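Phage-related protein (Bordetella bronchiseptica RB50, PDB 3BJQ) is probably a phage major capsid protein, a coat subunit whose copies would build the shell that encloses the viral genome. Local coordinates at residues E[124-132]-E[239-247]; E[134-145]-E[299-310]. All blocks are in the same frame, centred on the assembly; numbering follows the deposited sequence.

Contact 1: E[124-132]-E[239-247]; sequences EHECAQIAL and DVWGPDVWL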
loop_
_atom_site.group_PDB
_atom_site.type_symbol
_atom_site.label_atom_id
_atom_site.label_comp_id
_atom_site.label_asym_id
_atom_site.label_seq_id
_atom_site.Cartn_x
_atom_site.Cartn_y
_atom_site.Cartn_z
ATOM N N GLU E 124 -32.260 6.132 27.537
ATOM C CA GLU E 124 -32.375 5.276 28.695
ATOM C C GLU E 124 -33.740 5.443 29.377
ATOM O O GLU E 124 -34.396 4.472 29.756
ATOM C CB GLU E 124 -31.260 5.591 29.709
ATOM C CG GLU E 124 -31.165 4.548 30.859
ATOM C CD GLU E 124 -30.424 3.239 30.440
ATOM O OE1 GLU E 124 -30.196 3.039 29.231
ATOM O OE2 GLU E 124 -30.052 2.415 31.326
ATOM N N HIS E 125 -34.153 6.686 29.545
ATOM C CA HIS E 125 -35.426 6.969 30.180
ATOM C C HIS E 125 -36.634 6.515 29.324
ATOM O O HIS E 125 -37.611 5.964 29.837
ATOM C CB HIS E 125 -35.520 8.462 30.492
ATOM C CG HIS E 125 -36.741 8.811 31.285
ATOM N ND1 HIS E 125 -37.985 8.961 30.708
ATOM C CD2 HIS E 125 -36.921 8.972 32.619
ATOM C CE1 HIS E 125 -38.874 9.231 31.651
ATOM N NE2 HIS E 125 -38.255 9.237 32.819
ATOM N N GLU E 126 -36.570 6.734 28.015
ATOM C CA GLU E 126 -37.655 6.283 27.133
ATOM C C GLU E 126 -37.780 4.762 27.062
ATOM O O GLU E 126 -38.860 4.232 26.902
ATOM C CB GLU E 126 -37.546 6.878 25.733
ATOM C CG GLU E 126 -38.615 7.940 25.503
ATOM C CD GLU E 126 -40.021 7.438 25.946
ATOM O OE1 GLU E 126 -40.417 6.310 25.548
ATOM O OE2 GLU E 126 -40.699 8.152 26.725
ATOM N N CYS E 127 -36.662 4.071 27.167
ATOM C CA CYS E 127 -36.675 2.628 27.198
ATOM C C CYS E 127 -37.361 2.110 28.473
ATOM O O CYS E 127 -38.215 1.217 28.416
ATOM C CB CYS E 127 -35.253 2.099 27.124
ATOM S SG CYS E 127 -34.501 2.273 25.490
ATOM N N ALA E 128 -36.959 2.665 29.615
ATOM C CA ALA E 128 -37.533 2.294 30.892
ATOM C C ALA E 128 -39.022 2.582 30.880
ATOM O O ALA E 128 -39.812 1.798 31.408
ATOM C CB ALA E 128 -36.840 3.047 32.048
ATOM N N GLN E 129 -39.398 3.704 30.264
ATOM C CA GLN E 129 -40.783 4.171 30.239
ATOM C C GLN E 129 -41.692 3.190 29.492
ATOM O O GLN E 129 -42.863 3.036 29.857
ATOM C CB GLN E 129 -40.808 5.582 29.628
ATOM C CG GLN E 129 -42.068 6.400 29.829
ATOM C CD GLN E 129 -42.309 6.798 31.280
ATOM O OE1 GLN E 129 -41.436 6.642 32.140
ATOM N NE2 GLN E 129 -43.501 7.323 31.556
ATOM N N ILE E 130 -41.132 2.491 28.496
ATOM C CA ILE E 130 -41.858 1.507 27.714
ATOM C C ILE E 130 -41.817 0.133 28.356
ATOM O O ILE E 130 -42.864 -0.457 28.596
ATOM C CB ILE E 130 -41.294 1.387 26.280
ATOM C CG1 ILE E 130 -41.547 2.669 25.489
ATOM C CG2 ILE E 130 -41.953 0.241 25.555
ATOM C CD1 ILE E 130 -40.801 2.680 24.208
ATOM N N ALA E 131 -40.621 -0.385 28.610
ATOM C CA ALA E 131 -40.482 -1.755 29.136
ATOM C C ALA E 131 -41.149 -1.973 30.481
ATOM O O ALA E 131 -41.679 -3.054 30.725
ATOM C CB ALA E 131 -39.044 -2.151 29.207
ATOM N N LEU E 132 -41.147 -0.955 31.341
ATOM C CA LEU E 132 -41.679 -1.091 32.709
ATOM C C LEU E 132 -43.113 -0.574 32.862
ATOM O O LEU E 132 -43.601 -0.353 33.975
ATOM C CB LEU E 132 -40.764 -0.377 33.699
ATOM C CG LEU E 132 -39.288 -0.780 33.607
ATOM C CD1 LEU E 132 -38.498 -0.088 34.733
ATOM C CD2 LEU E 132 -39.095 -2.279 33.678
ATOM N N ASP E 239 -34.381 6.361 40.479
ATOM C CA ASP E 239 -33.856 5.267 39.654
ATOM C C ASP E 239 -34.665 5.156 38.377
ATOM O O ASP E 239 -35.882 4.973 38.438
ATOM C CB ASP E 239 -33.935 3.923 40.385
ATOM C CG ASP E 239 -33.081 3.871 41.649
ATOM O OD1 ASP E 239 -32.219 4.722 41.825
ATOM O OD2 ASP E 239 -33.265 2.965 42.479
ATOM N N VAL E 240 -33.985 5.201 37.232
ATOM C CA VAL E 240 -34.647 5.136 35.934
ATOM C C VAL E 240 -35.407 3.784 35.793
ATOM O O VAL E 240 -36.489 3.721 35.228
ATOM C CB VAL E 240 -33.612 5.353 34.790
ATOM C CG1 VAL E 240 -34.240 5.152 33.405
ATOM C CG2 VAL E 240 -32.948 6.733 34.908
ATOM N N TRP E 241 -34.813 2.702 36.301
ATOM C CA TRP E 241 -35.402 1.366 36.158
ATOM C C TRP E 241 -36.219 0.955 37.391
ATOM O O TRP E 241 -36.573 -0.230 37.562
ATOM C CB TRP E 241 -34.298 0.350 35.830
ATOM C CG TRP E 241 -33.693 0.675 34.545
ATOM C CD1 TRP E 241 -32.594 1.442 34.345
ATOM C CD2 TRP E 241 -34.168 0.300 33.245
ATOM N NE1 TRP E 241 -32.365 1.594 33.009
ATOM C CE2 TRP E 241 -33.305 0.893 32.303
ATOM C CE3 TRP E 241 -35.245 -0.475 32.783
ATOM C CZ2 TRP E 241 -33.450 0.710 30.917
ATOM C CZ3 TRP E 241 -35.395 -0.658 31.407
ATOM C CH2 TRP E 241 -34.509 -0.063 30.490
ATOM N N GLY E 242 -36.529 1.946 38.230
ATOM C CA GLY E 242 -37.404 1.788 39.364
ATOM C C GLY E 242 -37.003 0.653 40.272
ATOM O O GLY E 242 -35.811 0.335 40.374
ATOM N N PRO E 243 -37.986 0.053 40.964
ATOM C CA PRO E 243 -37.723 -1.097 41.821
ATOM C C PRO E 243 -38.033 -2.422 41.117
ATOM O O PRO E 243 -38.213 -3.444 41.769
ATOM C CB PRO E 243 -38.698 -0.856 42.974
ATOM C CG PRO E 243 -39.884 -0.233 42.311
ATOM C CD PRO E 243 -39.406 0.444 41.041
ATOM N N ASP E 244 -38.023 -2.413 39.786
ATOM C CA ASP E 244 -38.555 -3.525 39.018
ATOM C C ASP E 244 -37.546 -4.557 38.537
ATOM O O ASP E 244 -36.337 -4.378 38.630
ATOM C CB ASP E 244 -39.314 -2.985 37.809
ATOM C CG ASP E 244 -40.473 -2.085 38.192
ATOM O OD1 ASP E 244 -40.955 -2.130 39.352
ATOM O OD2 ASP E 244 -40.931 -1.349 37.301
ATOM N N VAL E 245 -38.097 -5.673 38.062
ATOM C CA VAL E 245 -37.335 -6.721 37.391
ATOM C C VAL E 245 -38.052 -6.995 36.087
ATOM O O VAL E 245 -39.272 -6.903 36.039
ATOM C CB VAL E 245 -37.243 -7.970 38.256
ATOM C CG1 VAL E 245 -36.606 -9.133 37.486
ATOM C CG2 VAL E 245 -36.457 -7.616 39.526
ATOM N N TRP E 246 -37.302 -7.267 35.025
ATOM C CA TRP E 246 -37.892 -7.522 33.715
ATOM C C TRP E 246 -37.124 -8.671 33.057
ATOM O O TRP E 246 -35.937 -8.810 33.279
ATOM C CB TRP E 246 -37.818 -6.256 32.877
ATOM C CG TRP E 246 -38.234 -6.403 31.440
ATOM C CD1 TRP E 246 -39.468 -6.132 30.908
ATOM C CD2 TRP E 246 -37.406 -6.823 30.338
ATOM N NE1 TRP E 246 -39.457 -6.371 29.563
ATOM C CE2 TRP E 246 -38.211 -6.793 29.183
ATOM C CE3 TRP E 246 -36.065 -7.227 30.221
ATOM C CZ2 TRP E 246 -37.725 -7.155 27.921
ATOM C CZ3 TRP E 246 -35.580 -7.592 28.971
ATOM C CH2 TRP E 246 -36.415 -7.542 27.830
ATOM N N LEU E 247 -37.816 -9.482 32.267
ATOM C CA LEU E 247 -37.200 -10.560 31.494
ATOM C C LEU E 247 -37.668 -10.490 30.065
ATOM O O LEU E 247 -38.818 -10.202 29.825
ATOM C CB LEU E 247 -37.654 -11.921 31.972
ATOM C CG LEU E 247 -36.910 -12.665 33.069
ATOM C CD1 LEU E 247 -37.374 -12.209 34.469
ATOM C CD2 LEU E 247 -37.211 -14.136 32.833
HETATM O O HOH W 1 -43.367 -0.699 36.583
#
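The indole of Trp241 lies against the last turns of helix 105-131, with Ala128 over one face and Glu124 at its edge. Ala128 CB makes a CH-pi contact 3.9 Å from the centroid of the Trp241 six-membered ring, only 7° off the normal, and Val240 CG1 stands above the same face, displaced toward the rim. A small residue suits this helix position, because it lets the broad ring approach the backbone until Trp241 CZ3 is 3.7 Å from Ala128 CA. Kinship with the phage major capsid protein E family makes an HK97-like coat fold likely, in which the long helix would correspond to the spine helix; here its C-terminal end meets the turns leading into strand 245-248.

At the ring edge Trp241 NE1 donates to Glu124 OE2 at 3.0 Å. The oxygen lies close to the indole plane, yet the N-H reaches it from above the carboxylate, whose plane is nearly perpendicular to the ring. The bend of the Glu124 chain at chi2 (79°) carries the acid to that edge. Backbone N-H groups of Ile30 and Gly31 also bind its two oxygens, so the buried carboxylate is well satisfied and probably stays ionised.

Further along, Ala131 CB sits over one face of the Trp246 ring. A type I turn, Asp239 to Gly242, sets up Trp241; an overlapping type II' turn, Trp241 to Asp244, leads on toward Trp246, and Gly242 suits its positive phi (53°). Leu132, just past the helix, fills the angle between the turns and the helix end with its branched tip. Its CD2 is 4.3 Å from Trp246 CB, while Leu132 CD1 packs 3.8 Å from Trp241 CE3 and 3.4 Å from Trp241 O.

Contact 2: E[134-145]-E[299-310]; sequences PAKYNADHKVKL and LSGMLAGYLIED
Parallel pairing at the margin of a mixed six-stranded sheet joins strand 142-144 to strand 305-309, an arrangement consistent with the central sheet of an HK97-like coat protein. The hydrogen bonds follow the parallel pattern: Leu307 uses N and O to reach His141 O and Val143 N, on either side of Lys142, and Glu309 likewise binds Val143 O and Leu145 N. The Val143 N to Leu307 O bond measures 2.8 Å. Val143 CG1 lies beside Ile308 CG2 on one face; just past the strand, Leu145 CD1 is 3.6 Å from Ile308 CG2. The other face carries Lys142, Lys144, Leu307 and Glu309, with Leu307 CD2 against Pro134 and Glu309 OE2 near Pro134 CB.

Before the strand, the His141 side chain continues the pairing. Its ND1 donates to Gly305 O at 2.6 Å, almost straight (170°), with the oxygen in the imidazole plane. Hydrogen bonding of NE2 to Ser172 of helix 158-173 holds the second ring nitrogen, so the rotation of the ring is fixed. Histidine suits the place by offering two polar atoms at its rim. The SE of Met302, a selenomethionine here, lies over one face, 4.4 Å from the His141 ring centroid. Tyr306 turns one ring face to the peptide between His141 and Lys142.

Tyr137, its CG anti to the carbonyl carbon (chi1 -61°), sends its ring across Leu307, whose CB lies over one face, 4.2 Å from the Tyr137 ring centroid. The ring thus packs on apolar atoms while its hydroxyl meets Ala131 O by a hydrogen bond and Trp246 NE1 by a weak one. Lys142 stretches back along its own segment: NZ donates to Pro134 O at 2.6 Å from one face of that carbonyl, and Tyr137 N approaches the same oxygen from the other.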
loop_
_atom_site.group_PDB
_atom_site.type_symbol
_atom_site.label_atom_id
_atom_site.label_comp_id
_atom_site.label_asym_id
_atom_site.label_seq_id
_atom_site.Cartn_x
_atom_site.Cartn_y
_atom_site.Cartn_z
ATOM N N PRO E 134 -46.792 -1.418 32.869
ATOM C CA PRO E 134 -47.605 -2.625 32.993
ATOM C C PRO E 134 -48.782 -2.669 32.021
ATOM O O PRO E 134 -49.303 -3.744 31.729
ATOM C CB PRO E 134 -48.087 -2.565 34.442
ATOM C CG PRO E 134 -48.024 -1.148 34.816
ATOM C CD PRO E 134 -46.872 -0.581 34.082
ATOM N N ALA E 135 -49.197 -1.511 31.531
ATOM C CA ALA E 135 -50.283 -1.422 30.559
ATOM C C ALA E 135 -49.936 -2.067 29.206
ATOM O O ALA E 135 -50.819 -2.372 28.422
ATOM C CB ALA E 135 -50.672 0.030 30.347
ATOM N N LYS E 136 -48.658 -2.293 28.940
ATOM C CA LYS E 136 -48.229 -2.845 27.655
ATOM C C LYS E 136 -48.211 -4.357 27.683
ATOM O O LYS E 136 -47.924 -4.983 26.675
ATOM C CB LYS E 136 -46.822 -2.364 27.307
ATOM C CG LYS E 136 -46.600 -0.871 27.563
ATOM C CD LYS E 136 -47.055 -0.022 26.439
ATOM C CE LYS E 136 -45.920 0.346 25.512
ATOM N NZ LYS E 136 -46.517 1.049 24.334
ATOM N N TYR E 137 -48.502 -4.955 28.830
ATOM C CA TYR E 137 -48.430 -6.401 28.963
ATOM C C TYR E 137 -49.795 -6.980 29.248
ATOM O O TYR E 137 -50.619 -6.327 29.883
ATOM C CB TYR E 137 -47.484 -6.744 30.105
ATOM C CG TYR E 137 -46.083 -6.249 29.878
ATOM C CD1 TYR E 137 -45.157 -7.027 29.182
ATOM C CD2 TYR E 137 -45.691 -4.992 30.318
ATOM C CE1 TYR E 137 -43.885 -6.580 28.951
ATOM C CE2 TYR E 137 -44.405 -4.531 30.092
ATOM C CZ TYR E 137 -43.507 -5.335 29.411
ATOM O OH TYR E 137 -42.227 -4.911 29.179
ATOM N N ASN E 138 -50.017 -8.215 28.801
ATOM C CA ASN E 138 -51.219 -8.948 29.179
ATOM C C ASN E 138 -50.970 -9.560 30.566
ATOM O O ASN E 138 -49.833 -9.615 31.005
ATOM C CB ASN E 138 -51.651 -9.938 28.075
ATOM C CG ASN E 138 -50.830 -11.201 28.031
ATOM O OD1 ASN E 138 -50.192 -11.580 29.006
ATOM N ND2 ASN E 138 -50.873 -11.889 26.887
ATOM N N ALA E 139 -52.032 -9.984 31.250
ATOM C CA ALA E 139 -51.968 -10.438 32.640
ATOM C C ALA E 139 -51.040 -11.622 32.854
ATOM O O ALA E 139 -50.481 -11.745 33.940
ATOM C CB ALA E 139 -53.394 -10.771 33.167
ATOM N N ASP E 140 -50.871 -12.485 31.848
ATOM C CA ASP E 140 -49.946 -13.617 31.961
ATOM C C ASP E 140 -48.473 -13.208 31.810
ATOM O O ASP E 140 -47.581 -14.034 32.022
ATOM C CB ASP E 140 -50.267 -14.692 30.909
ATOM C CG ASP E 140 -51.611 -15.385 31.145
ATOM O OD1 ASP E 140 -52.411 -14.944 32.003
ATOM O OD2 ASP E 140 -51.868 -16.396 30.452
ATOM N N HIS E 141 -48.226 -11.954 31.436
ATOM C CA HIS E 141 -46.856 -11.432 31.212
ATOM C C HIS E 141 -46.433 -10.350 32.191
ATOM O O HIS E 141 -45.491 -9.602 31.936
ATOM C CB HIS E 141 -46.708 -10.968 29.757
ATOM C CG HIS E 141 -46.496 -12.107 28.818
ATOM N ND1 HIS E 141 -45.280 -12.364 28.225
ATOM C CD2 HIS E 141 -47.307 -13.129 28.464
ATOM C CE1 HIS E 141 -45.366 -13.470 27.510
ATOM N NE2 HIS E 141 -46.583 -13.957 27.641
ATOM N N LYS E 142 -47.094 -10.302 33.349
ATOM C CA LYS E 142 -46.694 -9.374 34.395
ATOM C C LYS E 142 -47.181 -9.823 35.759
ATOM O O LYS E 142 -48.159 -10.585 35.857
ATOM C CB LYS E 142 -47.210 -7.975 34.092
ATOM C CG LYS E 142 -48.711 -7.915 33.908
ATOM C CD LYS E 142 -49.218 -6.463 33.780
ATOM C CE LYS E 142 -50.689 -6.465 33.420
ATOM N NZ LYS E 142 -51.171 -5.161 32.927
ATOM N N VAL E 143 -46.475 -9.359 36.797
ATOM C CA VAL E 143 -46.882 -9.540 38.183
ATOM C C VAL E 143 -46.501 -8.273 38.939
ATOM O O VAL E 143 -45.654 -7.501 38.491
ATOM C CB VAL E 143 -46.222 -10.797 38.813
ATOM C CG1 VAL E 143 -44.780 -10.531 39.187
ATOM C CG2 VAL E 143 -46.999 -11.261 40.017
ATOM N N LYS E 144 -47.182 -8.031 40.047
ATOM C CA LYS E 144 -46.900 -6.905 40.909
ATOM C C LYS E 144 -46.737 -7.464 42.304
ATOM O O LYS E 144 -47.689 -7.957 42.887
ATOM C CB LYS E 144 -48.049 -5.915 40.879
ATOM C CG LYS E 144 -47.716 -4.590 41.487
ATOM C CD LYS E 144 -48.813 -3.603 41.212
ATOM C CE LYS E 144 -48.486 -2.265 41.818
ATOM N NZ LYS E 144 -49.569 -1.292 41.551
ATOM N N LEU E 145 -45.513 -7.403 42.823
ATOM C CA LEU E 145 -45.191 -8.026 44.086
ATOM C C LEU E 145 -45.603 -7.099 45.200
ATOM O O LEU E 145 -45.259 -5.937 45.177
ATOM C CB LEU E 145 -43.701 -8.365 44.132
ATOM C CG LEU E 145 -43.217 -9.312 43.020
ATOM C CD1 LEU E 145 -41.753 -9.642 43.232
ATOM C CD2 LEU E 145 -44.072 -10.586 42.937
ATOM N N LEU E 299 -41.754 -1.061 21.445
ATOM C CA LEU E 299 -42.027 -2.411 21.904
ATOM C C LEU E 299 -42.698 -3.082 20.702
ATOM O O LEU E 299 -43.734 -2.652 20.259
ATOM C CB LEU E 299 -42.934 -2.391 23.149
ATOM C CG LEU E 299 -42.833 -3.614 24.067
ATOM C CD1 LEU E 299 -43.473 -3.357 25.428
ATOM C CD2 LEU E 299 -43.433 -4.813 23.418
ATOM N N SER E 300 -42.062 -4.099 20.141
ATOM C CA SER E 300 -42.602 -4.799 18.983
ATOM C C SER E 300 -43.196 -6.146 19.361
ATOM O O SER E 300 -44.139 -6.568 18.737
ATOM C CB SER E 300 -41.514 -4.945 17.883
ATOM O OG SER E 300 -40.274 -5.415 18.410
ATOM N N GLY E 301 -42.653 -6.811 20.385
ATOM C CA GLY E 301 -43.063 -8.165 20.754
ATOM C C GLY E 301 -43.314 -8.367 22.241
ATOM O O GLY E 301 -42.467 -8.888 22.958
HETATM N N MSE E 302 -44.504 -7.988 22.683
HETATM C CA MSE E 302 -44.901 -8.089 24.096
HETATM C C MSE E 302 -44.762 -9.498 24.657
HETATM O O MSE E 302 -44.305 -9.681 25.778
HETATM C CB MSE E 302 -46.329 -7.584 24.291
HETATM C CG MSE E 302 -46.849 -7.693 25.736
HETATM SE SE MSE E 302 -47.670 -9.399 26.099
HETATM C CE MSE E 302 -49.211 -9.112 24.844
ATOM N N LEU E 303 -45.124 -10.502 23.877
ATOM C CA LEU E 303 -45.058 -11.862 24.369
ATOM C C LEU E 303 -43.629 -12.324 24.625
ATOM O O LEU E 303 -43.428 -13.368 25.232
ATOM C CB LEU E 303 -45.719 -12.840 23.388
ATOM C CG LEU E 303 -47.230 -12.798 23.270
ATOM C CD1 LEU E 303 -47.641 -13.770 22.118
ATOM C CD2 LEU E 303 -47.907 -13.174 24.579
ATOM N N ALA E 304 -42.647 -11.585 24.118
ATOM C CA ALA E 304 -41.250 -11.901 24.382
ATOM C C ALA E 304 -40.735 -11.174 25.637
ATOM O O ALA E 304 -39.554 -11.260 25.933
ATOM C CB ALA E 304 -40.372 -11.580 23.178
ATOM N N GLY E 305 -41.633 -10.491 26.356
ATOM C CA GLY E 305 -41.300 -9.755 27.567
ATOM C C GLY E 305 -42.166 -10.129 28.758
ATOM O O GLY E 305 -43.269 -10.687 28.617
ATOM N N TYR E 306 -41.656 -9.827 29.945
ATOM C CA TYR E 306 -42.352 -10.119 31.185
ATOM C C TYR E 306 -41.942 -9.103 32.258
ATOM O O TYR E 306 -40.761 -8.938 32.519
ATOM C CB TYR E 306 -42.009 -11.539 31.627
ATOM C CG TYR E 306 -42.856 -12.062 32.778
ATOM C CD1 TYR E 306 -42.556 -11.721 34.094
ATOM C CD2 TYR E 306 -43.928 -12.913 32.548
ATOM C CE1 TYR E 306 -43.309 -12.189 35.137
ATOM C CE2 TYR E 306 -44.688 -13.401 33.586
ATOM C CZ TYR E 306 -44.373 -13.036 34.886
ATOM O OH TYR E 306 -45.108 -13.500 35.942
ATOM N N LEU E 307 -42.915 -8.447 32.877
ATOM C CA LEU E 307 -42.640 -7.451 33.898
ATOM C C LEU E 307 -42.989 -7.918 35.324
ATOM O O LEU E 307 -44.114 -8.374 35.587
ATOM C CB LEU E 307 -43.425 -6.196 33.572
ATOM C CG LEU E 307 -43.299 -5.001 34.519
ATOM C CD1 LEU E 307 -41.857 -4.451 34.582
ATOM C CD2 LEU E 307 -44.311 -3.973 34.074
ATOM N N ILE E 308 -42.022 -7.777 36.233
ATOM C CA ILE E 308 -42.206 -8.071 37.659
ATOM C C ILE E 308 -42.082 -6.737 38.390
ATOM O O ILE E 308 -40.983 -6.313 38.721
ATOM C CB ILE E 308 -41.118 -9.037 38.189
ATOM C CG1 ILE E 308 -41.164 -10.371 37.454
ATOM C CG2 ILE E 308 -41.276 -9.282 39.701
ATOM C CD1 ILE E 308 -40.000 -11.293 37.811
ATOM N N GLU E 309 -43.213 -6.085 38.658
ATOM C CA GLU E 309 -43.188 -4.781 39.315
ATOM C C GLU E 309 -42.912 -4.870 40.821
ATOM O O GLU E 309 -43.381 -5.783 41.498
ATOM C CB GLU E 309 -44.525 -4.061 39.182
ATOM C CG GLU E 309 -45.021 -3.739 37.816
ATOM C CD GLU E 309 -46.289 -2.886 37.895
ATOM O OE1 GLU E 309 -46.155 -1.661 38.124
ATOM O OE2 GLU E 309 -47.404 -3.449 37.749
ATOM N N ASP E 310 -42.169 -3.883 41.323
ATOM C CA ASP E 310 -41.951 -3.656 42.758
ATOM C C ASP E 310 -41.117 -4.680 43.530
ATOM O O ASP E 310 -41.126 -4.683 44.765
ATOM C CB ASP E 310 -43.291 -3.374 43.440
ATOM C CG ASP E 310 -43.970 -2.133 42.862
ATOM O OD1 ASP E 310 -43.248 -1.322 42.239
ATOM O OD2 ASP E 310 -45.203 -1.992 43.019
HETATM O O HOH W 2 -43.826 1.056 22.108
HETATM O O HOH W 3 -47.454 -5.966 36.912
HETATM O O HOH W 4 -46.696 -3.652 44.839
#

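In the fold
Contact 1 is the more buried of the two and lies nearer the centre of the chain, whereas contact 2 sits at the margin of the sheet with several side chains exposed. Their chemistry differs accordingly: helix-to-turn packing around indoles and buried carboxylates in the first, regular backbone bonding with lysines and acids at the outside in the second. Both reach the same sheet, since strands 245-248 and 305-309 are antiparallel neighbours, bonded through pairs such as Tyr306 N to Leu247 O and Val245 with Ile308. The centres are about 12 Å apart. Helix 105-131 is followed, after a short 3-10 segment and a loop, by strand 142-144, so each contact takes one partner from this part of the chain.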